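Local coordinates for ABC transporter (Caldanaerobius, PDB 4G68), which probably binds xylo-oligosaccharides outside the cell and delivers them to an ABC transporter, as the solute-binding component of a xylan utilization system, at residues W229-I234 / D430-L435. Sequence-based numbering, arbitrary orientation.
Sequences WYYDMI and DLVAQL. With XYP (beta-D-xylopyranose), chain D.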
loop_
_atom_site.group_PDB
_atom_site.type_symbol
_atom_site.label_atom_id
_atom_site.label_comp_id
_atom_site.label_asym_id
_atom_site.label_seq_id
_atom_site.Cartn_x
_atom_site.Cartn_y
_atom_site.Cartn_z
ATOM N N TRP A 229 -1.301 8.895 1.620
ATOM C CA TRP A 229 -1.938 8.006 2.590
ATOM C C TRP A 229 -2.467 8.685 3.797
ATOM O O TRP A 229 -3.576 8.323 4.298
ATOM C CB TRP A 229 -1.016 6.871 3.017
ATOM C CG TRP A 229 -0.990 5.747 2.017
ATOM C CD1 TRP A 229 -0.657 5.784 0.637
ATOM C CD2 TRP A 229 -1.331 4.356 2.286
ATOM N NE1 TRP A 229 -0.790 4.529 0.108
ATOM C CE2 TRP A 229 -1.213 3.642 1.038
ATOM C CE3 TRP A 229 -1.763 3.656 3.431
ATOM C CZ2 TRP A 229 -1.450 2.237 0.940
ATOM C CZ3 TRP A 229 -2.024 2.270 3.316
ATOM C CH2 TRP A 229 -1.878 1.584 2.094
ATOM N N TYR A 230 -1.707 9.701 4.246
ATOM C CA TYR A 230 -2.175 10.453 5.415
ATOM C C TYR A 230 -3.508 11.184 5.082
ATOM O O TYR A 230 -4.506 11.111 5.861
ATOM C CB TYR A 230 -1.148 11.498 5.842
ATOM C CG TYR A 230 0.077 11.022 6.540
ATOM C CD1 TYR A 230 0.369 11.490 7.835
ATOM C CD2 TYR A 230 1.002 10.227 5.863
ATOM C CE1 TYR A 230 1.553 11.068 8.509
ATOM C CE2 TYR A 230 2.223 9.804 6.477
ATOM C CZ TYR A 230 2.461 10.233 7.792
ATOM O OH TYR A 230 3.617 9.847 8.424
ATOM N N TYR A 231 -3.514 11.893 3.950
ATOM C CA TYR A 231 -4.749 12.631 3.579
ATOM C C TYR A 231 -5.904 11.591 3.457
ATOM O O TYR A 231 -7.003 11.754 4.027
ATOM C CB TYR A 231 -4.587 13.400 2.246
ATOM C CG TYR A 231 -5.909 14.005 1.911
ATOM C CD1 TYR A 231 -6.219 15.277 2.383
ATOM C CD2 TYR A 231 -6.863 13.315 1.180
ATOM C CE1 TYR A 231 -7.469 15.840 2.172
ATOM C CE2 TYR A 231 -8.137 13.865 0.919
ATOM C CZ TYR A 231 -8.399 15.121 1.433
ATOM O OH TYR A 231 -9.637 15.648 1.247
ATOM N N ASP A 232 -5.670 10.501 2.707
ATOM C CA ASP A 232 -6.787 9.609 2.366
ATOM C C ASP A 232 -7.347 9.029 3.660
ATOM O O ASP A 232 -8.588 8.883 3.799
ATOM C CB ASP A 232 -6.311 8.463 1.451
ATOM C CG ASP A 232 -5.863 8.934 0.080
ATOM O OD1 ASP A 232 -6.038 10.107 -0.281
ATOM O OD2 ASP A 232 -5.314 8.115 -0.641
HETATM N N MSE A 233 -6.484 8.704 4.639
HETATM C CA MSE A 233 -6.981 8.254 5.983
HETATM C C MSE A 233 -7.711 9.288 6.700
HETATM O O MSE A 233 -8.747 8.966 7.276
HETATM C CB MSE A 233 -5.845 7.654 6.865
HETATM C CG MSE A 233 -6.271 7.608 8.355
HETATM SE SE MSE A 233 -7.746 6.330 8.587
HETATM C CE MSE A 233 -6.465 5.031 7.950
ATOM N N ILE A 234 -7.190 10.466 6.711
ATOM C CA ILE A 234 -7.900 11.504 7.476
ATOM C C ILE A 234 -9.297 11.738 6.800
ATOM O O ILE A 234 -10.351 11.929 7.496
ATOM C CB ILE A 234 -7.061 12.791 7.502
ATOM C CG1 ILE A 234 -5.795 12.603 8.360
ATOM C CG2 ILE A 234 -7.853 13.934 8.144
ATOM C CD1 ILE A 234 -4.833 13.782 8.193
ATOM N N ASP A 430 -0.362 15.319 -6.509
ATOM C CA ASP A 430 0.306 16.622 -6.569
ATOM C C ASP A 430 -0.413 17.691 -5.666
ATOM O O ASP A 430 0.217 18.482 -4.990
ATOM C CB ASP A 430 0.208 17.137 -8.019
ATOM C CG ASP A 430 1.112 16.402 -9.006
ATOM O OD1 ASP A 430 1.944 15.544 -8.658
ATOM O OD2 ASP A 430 0.851 16.624 -10.213
ATOM N N LEU A 431 -1.721 17.636 -5.589
ATOM C CA LEU A 431 -2.508 18.610 -4.778
ATOM C C LEU A 431 -2.297 18.335 -3.285
ATOM O O LEU A 431 -2.176 19.287 -2.512
ATOM C CB LEU A 431 -3.979 18.590 -5.120
ATOM C CG LEU A 431 -4.275 19.291 -6.461
ATOM C CD1 LEU A 431 -5.785 19.215 -6.767
ATOM C CD2 LEU A 431 -3.816 20.741 -6.453
ATOM N N VAL A 432 -2.213 17.058 -2.905
ATOM C CA VAL A 432 -1.829 16.699 -1.543
ATOM C C VAL A 432 -0.402 17.165 -1.234
ATOM O O VAL A 432 -0.097 17.683 -0.109
ATOM C CB VAL A 432 -2.097 15.199 -1.232
ATOM C CG1 VAL A 432 -1.526 14.844 0.115
ATOM C CG2 VAL A 432 -3.603 14.945 -1.184
ATOM N N ALA A 433 0.491 17.059 -2.220
ATOM C CA ALA A 433 1.859 17.512 -1.968
ATOM C C ALA A 433 1.855 19.081 -1.714
ATOM O O ALA A 433 2.554 19.577 -0.827
ATOM C CB ALA A 433 2.696 17.103 -3.164
ATOM N N GLN A 434 1.051 19.822 -2.483
ATOM C CA GLN A 434 0.822 21.270 -2.154
ATOM C C GLN A 434 0.277 21.491 -0.792
ATOM O O GLN A 434 0.715 22.447 -0.127
ATOM C CB GLN A 434 -0.015 21.968 -3.264
ATOM C CG GLN A 434 0.759 21.937 -4.548
ATOM C CD GLN A 434 -0.067 22.141 -5.788
ATOM O OE1 GLN A 434 -1.025 22.914 -5.817
ATOM N NE2 GLN A 434 0.277 21.380 -6.834
ATOM N N LEU A 435 -0.635 20.633 -0.285
ATOM C CA LEU A 435 -1.123 20.801 1.116
ATOM C C LEU A 435 0.063 20.718 2.120
ATOM O O LEU A 435 0.160 21.561 3.041
ATOM C CB LEU A 435 -2.174 19.734 1.527
ATOM C CG LEU A 435 -3.582 19.935 0.923
ATOM C CD1 LEU A 435 -4.457 18.772 1.345
ATOM C CD2 LEU A 435 -4.190 21.240 1.546
HETATM C C1 XYP D . 2.326 1.162 -3.138
HETATM C C2 XYP D . 2.241 2.062 -4.367
HETATM C C3 XYP D . 1.385 3.279 -3.999
HETATM C C4 XYP D . 0.044 2.873 -3.336
HETATM C C5 XYP D . 0.224 1.794 -2.230
HETATM O O2 XYP D . 3.547 2.397 -4.788
HETATM O O3 XYP D . 1.176 4.018 -5.223
HETATM O O4 XYP D . -0.653 3.993 -2.782
HETATM O O5 XYP D . 1.053 0.739 -2.705
#
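This is a helix-to-helix packing contact in a periplasmic-binding-protein fold; helix 225-239 also supplies Trp-229 to the glycan pocket. Helix 225-239 meets helix 422-436 through Tyr-231, Val-432 and Leu-435, all buried. The nearest CA atoms are those of Tyr-231 and Val-432, 7.2 Å apart. Tyr-231 CB lies 3.9 Å from Val-432 CG2, and CG1 of the same valine is almost as near, so both methyls bear on the root of the tyrosine. Further out, Tyr-231 CD1 is 4.0 Å from Leu-435 CD1. Val-432 and Leu-435 stand one helical turn apart and meet the ring obliquely. With CG anti to the backbone N (chi1 175°), the Tyr-231 ring reaches past both. Its hydroxyl is hydrogen-bonded to Phe-259 O, and no polar pair crosses the segments. Tyr-445 of helix 442-453 packs against both Tyr-231 and Val-432. Asp-232 OD1 is hydrogen-bonded to His-428 NE2, a second link between helices 225-239 and 422-436. The Trp-229 side chain starts away from helix 422-436 and reaches the xylose unit. Asn-103, Lys-107, Gln-177 and Asp-417 also hydrogen-bond this xylose. Trp-229 NE1 gives a nearly straight hydrogen bond (167°) to XYP O4 at 2.9 Å, at the indole edge.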